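Local coordinates for UPF0141 protein yjdB (Campylobacter jejuni subsp. jejuni HB93-13, PDB 4TN0) that probably transfers phosphoethanolamine onto surface acceptors in the periplasm, using a zinc-containing site of the alkaline phosphatase type, in a bacterium that needs it for polymyxin resistance and motility, at residues A[264-267]-A[268-271]; A[45-49]-A[50-54]; A[206-209]-A[210-214]; A[197-200]-A[201-205]. All blocks are in the same frame, centred on the assembly; numbering follows the deposited sequence.

Contact 1: A[264-267]-A[268-271]; sequences LMNL and AKEH
Asn266 and Glu270 meet one turn apart on the outer face of the short helix 264-271, where the glutamate chain runs past Asn266 O and brings its carboxylate carbon near the Asn266 amide nitrogen. Glu270 has its CG opposite the carbonyl carbon (chi1 -69°) and the chain extended beyond it, which lays the methylene CG 3.0 Å from Asn266 O and carries the carboxylate along the first turn. Its CD comes within 4.1 Å of Asn266 ND2, with the amide and carboxylate planes 26° apart; this is an approach of polar groups without a bond between them. OE2 also passes 3.9 Å from Leu267 CD1. Asn266 is swung the other way at chi1, beside its own carbonyl carbon, and its OD1 rests 3.4 Å from Lys269 CE. The lysine chain starts extended and then bends in its outer half, so its aliphatic part passes the amide while the ammonium end leads away. Polar side chains suit this flank, and Lys269 and Glu270 are exposed.

The inner flank is apolar. Ala268, small enough to sit close against the sheet, is buried on Phe257, and Leu264 reaches Phe257 and Ser259. The backbone bond from Ala268 N to Leu264 O, 2.7 Å long, is nearly straight at 170°. Lys269 N to Met265 O is longer, 3.2 Å, and the bonds reaching Leu267 O from Glu270 N and His271 N are weak. The buried ring of His271 bends back over the last turn, toward the Leu267 carbonyl. Together these residues form a short amphipathic helix packed on the central sheet of an alkaline phosphatase-like α/β fold.

Contact 2: A[45-49]-A[50-54]; sequences FYTKK and DNVVF
The backbone of residues 45-49 winds with helical angles, and the chain then turns sharply at Asp50 and Asn51 before entering strand 53-59. Two bonds span the turn: Asn51 N to Lys48 O at 3.2 Å, and a weak one from Asp50 N to Thr47 O at 3.1 Å. Asn51 takes up a left-handed conformation (phi 48°, psi 41°), which asparagine tolerates better than most residues, and Val52 then continues in extended form.

That reversal brings Val52 back against Thr47. Both valine methyls, CG1 and CG2, bear on Thr47 CB from the same side, each 3.7 Å away, while CG2 also stands 3.4 Å from Thr47 O. A beta-branched residue offers two methyls for this buried place. Thr47 turns OG1 between its backbone N and carbonyl carbon (chi1 55°), and the hydroxyl is hydrogen-bonded to Asp201 OD1 of helix 186-211. The side chain of Asp50 packs on Ser205 and Ile208 of the same helix.

Within segment 45-49, Lys49 CE lies over one face of the Phe45 ring, toward its rim and 3.6 Å above its plane, and Phe45 CD2 sits over the centre of the Tyr46 ring. The Lys48 ammonium is salt-bridged to Asp42. From here Val53 pairs with Phe257 of strand 252-259: a turn of helical backbone angles closed by a left-handed residue, delivering the chain into the central sheet of the alkaline phosphatase-like fold.

Contact 3: A[206-209]-A[210-214]; sequences EIIK and LLKEQ
Leu211 and Ile207 meet one turn apart near the C-terminal end of helix 186-211, a long helix lying against the central sheet of the alkaline phosphatase-like α/β fold. Leu211 can be followed outward. Its CB lies 3.2 Å from Ile208 O; CG, set opposite the carbonyl carbon by chi1 of -76°, stands 3.2 Å from Ile207 O; and CD1 and CD2 both keep 4.1 Å from that same oxygen. CD1 goes on to touch Ile207 CG2 at 4.4 Å, a loose apolar contact. Beyond the helix, Leu211 packs on Leu19 and Trp258 and Ile207 on Val21 and Val23, so branched apolar chains suit the side that faces the strands.

Two carbonyls, Ile207 O and Ile208 O, are shared between amides. Ile207 O receives Leu211 N at 2.9 Å and, weakly, Leu210 N; Ile208 O receives Lys212 N and, weakly, Leu211 N. Strong i to i+4 bonds are thus accompanied by weak i to i+3 ones, and a type I turn from Leu211 to Gln214 follows.

Leu210 points elsewhere: its CG lies near Glu206 O and the side chain packs on Phe136 and Lys137 of helix 133-139. Charged Lys209, Lys212 and Glu213 take exposed places. Lys209 forms a long salt bridge with Glu206 one turn back, whereas the Glu213 carboxylate stays too far from the ammonium for contact. Lys212 lays its aliphatic stem along the preceding turn, with CG 3.4 Å from Ile208 O and CD 4.3 Å from Ile208 CG2.

Contact 4: A[197-200]-A[201-205]; sequences LLYT and DYLLS
Leu197 O accepts the amide of Asp201 at 2.7 Å, the shortest sound polar bond between the two segments of this regular helical stretch. Three more bonds of the same step follow, among them Tyr202 N to Leu198 O at 2.8 Å with an N-H...O angle of 164°. Ser205 continues the series through its amide and adds a second bond, OG to Tyr202 O at 3.0 Å, so a small hydroxyl residue is bound back to its own helix.

The side chains divide by face. Leu203 sets CD1 over one face of the Tyr199 ring, 4.3 Å from the centroid and 17° off the normal, a CH-pi contact displaced toward the rim. Tyr199 has CG opposite its backbone N (chi1 -178°), which leans the ring along the helix toward Leu203, and its hydroxyl is bound to Glu130. Thr200 and Leu204 run alongside each other, Thr200 CG2 3.9 Å from Leu204 CD1; both also rest on Tyr223 of strand 218-224. Tyr202 goes outward, its ring meeting Tyr46 edge to face.

Asp201 is buried. Besides Thr47, its carboxylate is held by Asn44 ND2 at OD1 and, weakly, by Tyr46 N at OD2. Several neutral donors thus point at a buried carboxylate, which would probably favour its charged form and links helix 186-211 to segment 45-49.

Overall arrangement
Contacts 3 and 4 are consecutive stretches of helix 186-211, their centres 14 Å apart, and contact 2 lies against both. It meets contact 4 most closely, centres 10 Å apart, and touches contact 3 where Ile208 CD1 packs 3.7 Å from both Asp50 OD2 and Val52 CG1. Contact 2 also meets contact 1: Met265 CE approaches Asn51 O at 3.3 Å, and Val53 CG2 packs 3.6 Å from Met265 O. Contacts 1 and 3 do not touch, their nearest atoms being about 7 Å apart. The bound zinc, held by Glu26, phosphorylated Thr65, Asp226 and His227, is about 12 Å from the side chain of Leu197 in contact 4.

Contact 1: A[264-267]-A[268-271]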
loop_
_atom_site.group_PDB
_atom_site.type_symbol
_atom_site.label_atom_id
_atom_site.label_comp_id
_atom_site.label_asym_id
_atom_site.label_seq_id
_atom_site.Cartn_x
_atom_site.Cartn_y
_atom_site.Cartn_z
ATOM N N LEU A 264 2.103 18.541 3.980
ATOM C CA LEU A 264 2.457 17.223 3.479
ATOM C C LEU A 264 1.678 16.974 2.204
ATOM O O LEU A 264 2.224 16.518 1.192
ATOM C CB LEU A 264 2.150 16.151 4.520
ATOM C CG LEU A 264 2.935 16.365 5.811
ATOM C CD1 LEU A 264 2.650 15.270 6.834
ATOM C CD2 LEU A 264 4.424 16.469 5.489
ATOM N N MET A 265 0.396 17.310 2.260
ATOM C CA MET A 265 -0.481 17.174 1.118
ATOM C C MET A 265 0.059 17.882 -0.103
ATOM O O MET A 265 -0.112 17.401 -1.228
ATOM C CB MET A 265 -1.867 17.724 1.458
ATOM C CG MET A 265 -2.975 17.143 0.625
ATOM S SD MET A 265 -3.394 15.481 1.164
ATOM C CE MET A 265 -4.816 15.209 0.113
ATOM N N ASN A 266 0.727 19.016 0.101
ATOM C CA ASN A 266 1.226 19.745 -1.061
ATOM C C ASN A 266 2.675 19.357 -1.404
ATOM O O ASN A 266 3.091 19.517 -2.557
ATOM C CB ASN A 266 1.098 21.259 -0.866
ATOM C CG ASN A 266 1.361 22.032 -2.155
ATOM O OD1 ASN A 266 0.692 21.803 -3.175
ATOM N ND2 ASN A 266 2.326 22.960 -2.115
ATOM N N LEU A 267 3.428 18.818 -0.445
ATOM C CA LEU A 267 4.697 18.207 -0.811
ATOM C C LEU A 267 4.433 16.967 -1.660
ATOM O O LEU A 267 5.130 16.713 -2.649
ATOM C CB LEU A 267 5.524 17.844 0.418
ATOM C CG LEU A 267 6.579 18.820 0.935
ATOM C CD1 LEU A 267 6.042 20.248 1.002
ATOM C CD2 LEU A 267 7.091 18.378 2.302
ATOM N N ALA A 268 3.452 16.179 -1.238
ATOM C CA ALA A 268 3.043 14.999 -1.983
ATOM C C ALA A 268 2.620 15.364 -3.412
ATOM O O ALA A 268 3.031 14.712 -4.383
ATOM C CB ALA A 268 1.926 14.286 -1.250
ATOM N N LYS A 269 1.811 16.416 -3.532
ATOM C CA LYS A 269 1.281 16.853 -4.823
ATOM C C LYS A 269 2.400 17.265 -5.768
ATOM O O LYS A 269 2.295 17.089 -6.985
ATOM C CB LYS A 269 0.300 18.024 -4.643
ATOM C CG LYS A 269 -0.317 18.528 -5.953
ATOM C CD LYS A 269 -1.443 19.556 -5.745
ATOM C CE LYS A 269 -0.971 20.992 -6.034
ATOM N NZ LYS A 269 -1.381 21.503 -7.393
ATOM N N GLU A 270 3.475 17.804 -5.199
ATOM C CA GLU A 270 4.606 18.278 -5.987
ATOM C C GLU A 270 5.460 17.136 -6.527
ATOM O O GLU A 270 6.123 17.280 -7.553
ATOM C CB GLU A 270 5.478 19.225 -5.152
ATOM C CG GLU A 270 4.822 20.553 -4.823
ATOM C CD GLU A 270 5.685 21.447 -3.938
ATOM O OE1 GLU A 270 5.910 22.614 -4.322
ATOM O OE2 GLU A 270 6.124 20.993 -2.853
ATOM N N HIS A 271 5.425 15.996 -5.846
ATOM C CA HIS A 271 6.252 14.858 -6.232
ATOM C C HIS A 271 5.546 13.816 -7.117
ATOM O O HIS A 271 6.207 12.966 -7.727
ATOM C CB HIS A 271 6.757 14.142 -4.982
ATOM C CG HIS A 271 7.660 14.966 -4.126
ATOM N ND1 HIS A 271 7.285 15.432 -2.883
ATOM C CD2 HIS A 271 8.932 15.392 -4.322
ATOM C CE1 HIS A 271 8.284 16.116 -2.354
ATOM N NE2 HIS A 271 9.295 16.106 -3.206
#

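Contact 2: A[45-49]-A[50-54]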
loop_
_atom_site.group_PDB
_atom_site.type_symbol
_atom_site.label_atom_id
_atom_site.label_comp_id
_atom_site.label_asym_id
_atom_site.label_seq_id
_atom_site.Cartn_x
_atom_site.Cartn_y
_atom_site.Cartn_z
ATOM N N PHE A 45 -13.785 6.698 -7.706
ATOM C CA PHE A 45 -14.955 7.508 -7.381
ATOM C C PHE A 45 -14.949 8.097 -5.959
ATOM O O PHE A 45 -15.351 9.242 -5.760
ATOM C CB PHE A 45 -16.197 6.654 -7.576
ATOM C CG PHE A 45 -17.471 7.334 -7.206
ATOM C CD1 PHE A 45 -18.075 8.216 -8.090
ATOM C CD2 PHE A 45 -18.076 7.087 -5.983
ATOM C CE1 PHE A 45 -19.264 8.839 -7.762
ATOM C CE2 PHE A 45 -19.264 7.713 -5.644
ATOM C CZ PHE A 45 -19.857 8.593 -6.538
ATOM N N TYR A 46 -14.493 7.328 -4.976
ATOM C CA TYR A 46 -14.578 7.773 -3.587
ATOM C C TYR A 46 -13.439 8.680 -3.114
ATOM O O TYR A 46 -13.696 9.738 -2.531
ATOM C CB TYR A 46 -14.677 6.558 -2.677
ATOM C CG TYR A 46 -15.949 5.795 -2.904
ATOM C CD1 TYR A 46 -15.992 4.723 -3.785
ATOM C CD2 TYR A 46 -17.126 6.170 -2.264
ATOM C CE1 TYR A 46 -17.167 4.031 -4.007
ATOM C CE2 TYR A 46 -18.313 5.479 -2.474
ATOM C CZ TYR A 46 -18.331 4.412 -3.348
ATOM O OH TYR A 46 -19.506 3.722 -3.568
ATOM N N THR A 47 -12.192 8.272 -3.338
ATOM C CA THR A 47 -11.057 9.085 -2.898
ATOM C C THR A 47 -10.861 10.308 -3.809
ATOM O O THR A 47 -10.111 11.221 -3.457
ATOM C CB THR A 47 -9.734 8.271 -2.788
ATOM O OG1 THR A 47 -9.442 7.622 -4.023
ATOM C CG2 THR A 47 -9.840 7.221 -1.699
ATOM N N LYS A 48 -11.518 10.334 -4.971
ATOM C CA LYS A 48 -11.508 11.554 -5.789
ATOM C C LYS A 48 -12.154 12.708 -5.028
ATOM O O LYS A 48 -11.776 13.864 -5.196
ATOM C CB LYS A 48 -12.237 11.370 -7.126
ATOM C CG LYS A 48 -11.355 10.986 -8.305
ATOM C CD LYS A 48 -12.197 10.712 -9.575
ATOM C CE LYS A 48 -11.322 10.411 -10.787
ATOM N NZ LYS A 48 -12.093 10.278 -12.065
ATOM N N LYS A 49 -13.145 12.381 -4.205
ATOM C CA LYS A 49 -13.875 13.382 -3.437
ATOM C C LYS A 49 -13.063 13.896 -2.247
ATOM O O LYS A 49 -13.417 14.901 -1.635
ATOM C CB LYS A 49 -15.224 12.813 -2.991
ATOM C CG LYS A 49 -16.094 12.479 -4.204
ATOM C CD LYS A 49 -17.478 11.965 -3.857
ATOM C CE LYS A 49 -18.219 11.503 -5.125
ATOM N NZ LYS A 49 -19.701 11.376 -4.939
ATOM N N ASP A 50 -11.963 13.223 -1.934
ATOM C CA ASP A 50 -11.119 13.661 -0.837
ATOM C C ASP A 50 -9.860 14.318 -1.383
ATOM O O ASP A 50 -8.947 14.652 -0.625
ATOM C CB ASP A 50 -10.762 12.480 0.067
ATOM C CG ASP A 50 -11.978 11.884 0.751
ATOM O OD1 ASP A 50 -12.793 12.661 1.289
ATOM O OD2 ASP A 50 -12.124 10.642 0.753
ATOM N N ASN A 51 -9.839 14.515 -2.703
ATOM C CA ASN A 51 -8.713 15.132 -3.413
ATOM C C ASN A 51 -7.340 14.551 -3.035
ATOM O O ASN A 51 -6.364 15.285 -2.848
ATOM C CB ASN A 51 -8.731 16.644 -3.197
ATOM C CG ASN A 51 -10.058 17.266 -3.599
ATOM O OD1 ASN A 51 -10.365 17.373 -4.790
ATOM N ND2 ASN A 51 -10.857 17.670 -2.608
ATOM N N VAL A 52 -7.295 13.229 -2.894
ATOM C CA VAL A 52 -6.074 12.510 -2.564
ATOM C C VAL A 52 -4.999 12.762 -3.616
ATOM O O VAL A 52 -5.318 13.118 -4.751
ATOM C CB VAL A 52 -6.350 10.999 -2.436
ATOM C CG1 VAL A 52 -7.390 10.743 -1.359
ATOM C CG2 VAL A 52 -6.816 10.409 -3.771
ATOM N N VAL A 53 -3.731 12.607 -3.233
ATOM C CA VAL A 53 -2.624 12.716 -4.185
ATOM C C VAL A 53 -2.310 11.341 -4.774
ATOM O O VAL A 53 -2.157 10.364 -4.033
ATOM C CB VAL A 53 -1.345 13.296 -3.530
ATOM C CG1 VAL A 53 -0.196 13.298 -4.512
ATOM C CG2 VAL A 53 -1.592 14.701 -3.026
ATOM N N PHE A 54 -2.217 11.273 -6.103
ATOM C CA PHE A 54 -1.949 10.020 -6.800
ATOM C C PHE A 54 -0.629 10.031 -7.560
ATOM O O PHE A 54 -0.442 10.811 -8.498
ATOM C CB PHE A 54 -3.096 9.697 -7.762
ATOM C CG PHE A 54 -2.861 8.470 -8.605
ATOM C CD1 PHE A 54 -3.072 7.200 -8.090
ATOM C CD2 PHE A 54 -2.436 8.589 -9.911
ATOM C CE1 PHE A 54 -2.867 6.070 -8.874
ATOM C CE2 PHE A 54 -2.219 7.464 -10.693
ATOM C CZ PHE A 54 -2.436 6.205 -10.172
#

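Contact 3: A[206-209]-A[210-214]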
loop_
_atom_site.group_PDB
_atom_site.type_symbol
_atom_site.label_atom_id
_atom_site.label_comp_id
_atom_site.label_asym_id
_atom_site.label_seq_id
_atom_site.Cartn_x
_atom_site.Cartn_y
_atom_site.Cartn_z
ATOM N N GLU A 206 -13.219 5.632 3.555
ATOM C CA GLU A 206 -13.725 5.338 4.900
ATOM C C GLU A 206 -12.631 5.496 5.945
ATOM O O GLU A 206 -12.899 5.877 7.086
ATOM C CB GLU A 206 -14.313 3.934 4.971
ATOM C CG GLU A 206 -15.685 3.813 4.313
ATOM C CD GLU A 206 -16.779 4.618 5.012
ATOM O OE1 GLU A 206 -17.123 4.263 6.159
ATOM O OE2 GLU A 206 -17.307 5.580 4.404
ATOM N N ILE A 207 -11.402 5.175 5.561
ATOM C CA ILE A 207 -10.258 5.362 6.447
ATOM C C ILE A 207 -10.013 6.855 6.653
ATOM O O ILE A 207 -9.865 7.310 7.779
ATOM C CB ILE A 207 -8.996 4.674 5.883
ATOM C CG1 ILE A 207 -9.059 3.177 6.184
ATOM C CG2 ILE A 207 -7.705 5.270 6.488
ATOM C CD1 ILE A 207 -8.030 2.376 5.430
ATOM N N ILE A 208 -10.014 7.608 5.557
ATOM C CA ILE A 208 -9.906 9.057 5.605
ATOM C C ILE A 208 -11.024 9.640 6.471
ATOM O O ILE A 208 -10.803 10.550 7.275
ATOM C CB ILE A 208 -9.985 9.665 4.179
ATOM C CG1 ILE A 208 -8.755 9.292 3.355
ATOM C CG2 ILE A 208 -10.108 11.172 4.216
ATOM C CD1 ILE A 208 -8.748 9.905 1.983
ATOM N N LYS A 209 -12.219 9.074 6.315
ATOM C CA LYS A 209 -13.434 9.515 7.003
ATOM C C LYS A 209 -13.313 9.341 8.510
ATOM O O LYS A 209 -13.836 10.135 9.280
ATOM C CB LYS A 209 -14.630 8.724 6.438
ATOM C CG LYS A 209 -16.021 8.899 7.070
ATOM C CD LYS A 209 -17.074 8.601 5.961
ATOM C CE LYS A 209 -18.425 8.089 6.471
ATOM N NZ LYS A 209 -18.354 7.473 7.822
ATOM N N LEU A 210 -12.598 8.306 8.924
ATOM C CA LEU A 210 -12.354 8.071 10.335
ATOM C C LEU A 210 -11.199 8.954 10.803
ATOM O O LEU A 210 -11.092 9.290 11.986
ATOM C CB LEU A 210 -12.056 6.590 10.594
ATOM C CG LEU A 210 -13.293 5.671 10.618
ATOM C CD1 LEU A 210 -12.882 4.219 10.469
ATOM C CD2 LEU A 210 -14.172 5.859 11.865
ATOM N N LEU A 211 -10.337 9.334 9.861
ATOM C CA LEU A 211 -9.181 10.171 10.174
ATOM C C LEU A 211 -9.568 11.616 10.444
ATOM O O LEU A 211 -8.891 12.319 11.206
ATOM C CB LEU A 211 -8.151 10.118 9.037
ATOM C CG LEU A 211 -7.300 8.850 8.959
ATOM C CD1 LEU A 211 -6.144 9.051 7.993
ATOM C CD2 LEU A 211 -6.803 8.420 10.350
ATOM N N LYS A 212 -10.662 12.061 9.836
ATOM C CA LYS A 212 -11.125 13.426 10.058
ATOM C C LYS A 212 -11.784 13.563 11.433
ATOM O O LYS A 212 -11.917 14.664 11.955
ATOM C CB LYS A 212 -12.018 13.898 8.906
ATOM C CG LYS A 212 -11.223 13.956 7.604
ATOM C CD LYS A 212 -12.062 14.338 6.403
ATOM C CE LYS A 212 -11.549 15.646 5.789
ATOM N NZ LYS A 212 -10.950 15.478 4.419
ATOM N N GLU A 213 -12.203 12.452 12.018
ATOM C CA GLU A 213 -12.768 12.495 13.354
ATOM C C GLU A 213 -11.656 12.480 14.387
ATOM O O GLU A 213 -11.899 12.613 15.586
ATOM C CB GLU A 213 -13.653 11.279 13.571
ATOM C CG GLU A 213 -14.965 11.268 12.835
ATOM C CD GLU A 213 -15.744 10.030 13.187
ATOM O OE1 GLU A 213 -15.666 9.610 14.361
ATOM O OE2 GLU A 213 -16.380 9.451 12.286
ATOM N N GLN A 214 -10.422 12.337 13.918
ATOM C CA GLN A 214 -9.273 12.314 14.822
ATOM C C GLN A 214 -8.332 13.515 14.690
ATOM O O GLN A 214 -7.158 13.339 14.352
ATOM C CB GLN A 214 -8.466 11.026 14.599
ATOM C CG GLN A 214 -9.198 9.744 14.953
ATOM C CD GLN A 214 -9.407 9.608 16.446
ATOM O OE1 GLN A 214 -8.600 10.109 17.225
ATOM N NE2 GLN A 214 -10.488 8.938 16.856
#

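Contact 4: A[197-200]-A[201-205]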
loop_
_atom_site.group_PDB
_atom_site.type_symbol
_atom_site.label_atom_id
_atom_site.label_comp_id
_atom_site.label_asym_id
_atom_site.label_seq_id
_atom_site.Cartn_x
_atom_site.Cartn_y
_atom_site.Cartn_z
ATOM N N LEU A 197 -11.116 -2.764 -7.304
ATOM C CA LEU A 197 -10.410 -1.498 -7.104
ATOM C C LEU A 197 -11.333 -0.458 -6.457
ATOM O O LEU A 197 -10.915 0.307 -5.576
ATOM C CB LEU A 197 -9.874 -0.975 -8.441
ATOM C CG LEU A 197 -8.772 -1.787 -9.153
ATOM C CD1 LEU A 197 -8.377 -1.158 -10.472
ATOM C CD2 LEU A 197 -7.536 -1.954 -8.267
ATOM N N LEU A 198 -12.584 -0.436 -6.918
ATOM C CA LEU A 198 -13.627 0.443 -6.408
ATOM C C LEU A 198 -13.859 0.187 -4.929
ATOM O O LEU A 198 -13.906 1.114 -4.119
ATOM C CB LEU A 198 -14.922 0.234 -7.188
ATOM C CG LEU A 198 -16.060 1.217 -6.937
ATOM C CD1 LEU A 198 -15.630 2.613 -7.371
ATOM C CD2 LEU A 198 -17.280 0.766 -7.731
ATOM N N TYR A 199 -13.972 -1.083 -4.576
ATOM C CA TYR A 199 -14.176 -1.454 -3.185
ATOM C C TYR A 199 -12.994 -1.007 -2.335
ATOM O O TYR A 199 -13.172 -0.427 -1.274
ATOM C CB TYR A 199 -14.371 -2.962 -3.070
ATOM C CG TYR A 199 -14.637 -3.479 -1.668
ATOM C CD1 TYR A 199 -15.597 -2.889 -0.858
ATOM C CD2 TYR A 199 -13.971 -4.596 -1.185
ATOM C CE1 TYR A 199 -15.869 -3.387 0.409
ATOM C CE2 TYR A 199 -14.224 -5.098 0.080
ATOM C CZ TYR A 199 -15.181 -4.495 0.872
ATOM O OH TYR A 199 -15.440 -4.996 2.122
ATOM N N THR A 200 -11.785 -1.242 -2.827
ATOM C CA THR A 200 -10.589 -0.769 -2.145
ATOM C C THR A 200 -10.596 0.758 -2.075
ATOM O O THR A 200 -10.237 1.328 -1.047
ATOM C CB THR A 200 -9.306 -1.265 -2.834
ATOM O OG1 THR A 200 -9.166 -2.667 -2.589
ATOM C CG2 THR A 200 -8.079 -0.553 -2.270
ATOM N N ASP A 201 -11.025 1.423 -3.144
ATOM C CA ASP A 201 -11.089 2.880 -3.126
ATOM C C ASP A 201 -12.040 3.384 -2.015
ATOM O O ASP A 201 -11.686 4.278 -1.236
ATOM C CB ASP A 201 -11.523 3.405 -4.488
ATOM C CG ASP A 201 -11.193 4.881 -4.677
ATOM O OD1 ASP A 201 -10.027 5.196 -5.004
ATOM O OD2 ASP A 201 -12.097 5.727 -4.524
ATOM N N TYR A 202 -13.223 2.779 -1.921
ATOM C CA TYR A 202 -14.206 3.128 -0.894
ATOM C C TYR A 202 -13.637 2.977 0.507
ATOM O O TYR A 202 -13.802 3.855 1.358
ATOM C CB TYR A 202 -15.463 2.259 -1.050
ATOM C CG TYR A 202 -16.389 2.213 0.156
ATOM C CD1 TYR A 202 -16.329 1.160 1.063
ATOM C CD2 TYR A 202 -17.335 3.209 0.374
ATOM C CE1 TYR A 202 -17.171 1.111 2.160
ATOM C CE2 TYR A 202 -18.176 3.173 1.469
ATOM C CZ TYR A 202 -18.095 2.123 2.359
ATOM O OH TYR A 202 -18.953 2.074 3.445
ATOM N N LEU A 203 -12.975 1.853 0.744
ATOM C CA LEU A 203 -12.383 1.579 2.042
ATOM C C LEU A 203 -11.318 2.614 2.393
ATOM O O LEU A 203 -11.126 2.955 3.571
ATOM C CB LEU A 203 -11.787 0.188 2.063
ATOM C CG LEU A 203 -12.778 -0.965 2.050
ATOM C CD1 LEU A 203 -12.009 -2.240 2.231
ATOM C CD2 LEU A 203 -13.855 -0.808 3.139
ATOM N N LEU A 204 -10.602 3.091 1.380
ATOM C CA LEU A 204 -9.650 4.170 1.618
ATOM C C LEU A 204 -10.371 5.413 2.108
ATOM O O LEU A 204 -9.976 5.992 3.115
ATOM C CB LEU A 204 -8.824 4.480 0.358
ATOM C CG LEU A 204 -7.480 3.759 0.194
ATOM C CD1 LEU A 204 -7.559 2.262 0.381
ATOM C CD2 LEU A 204 -6.798 4.146 -1.120
ATOM N N SER A 205 -11.451 5.806 1.446
ATOM C CA SER A 205 -12.113 7.036 1.860
ATOM C C SER A 205 -12.809 6.853 3.219
ATOM O O SER A 205 -12.950 7.814 3.962
ATOM C CB SER A 205 -13.080 7.534 0.779
ATOM O OG SER A 205 -14.285 6.808 0.777
#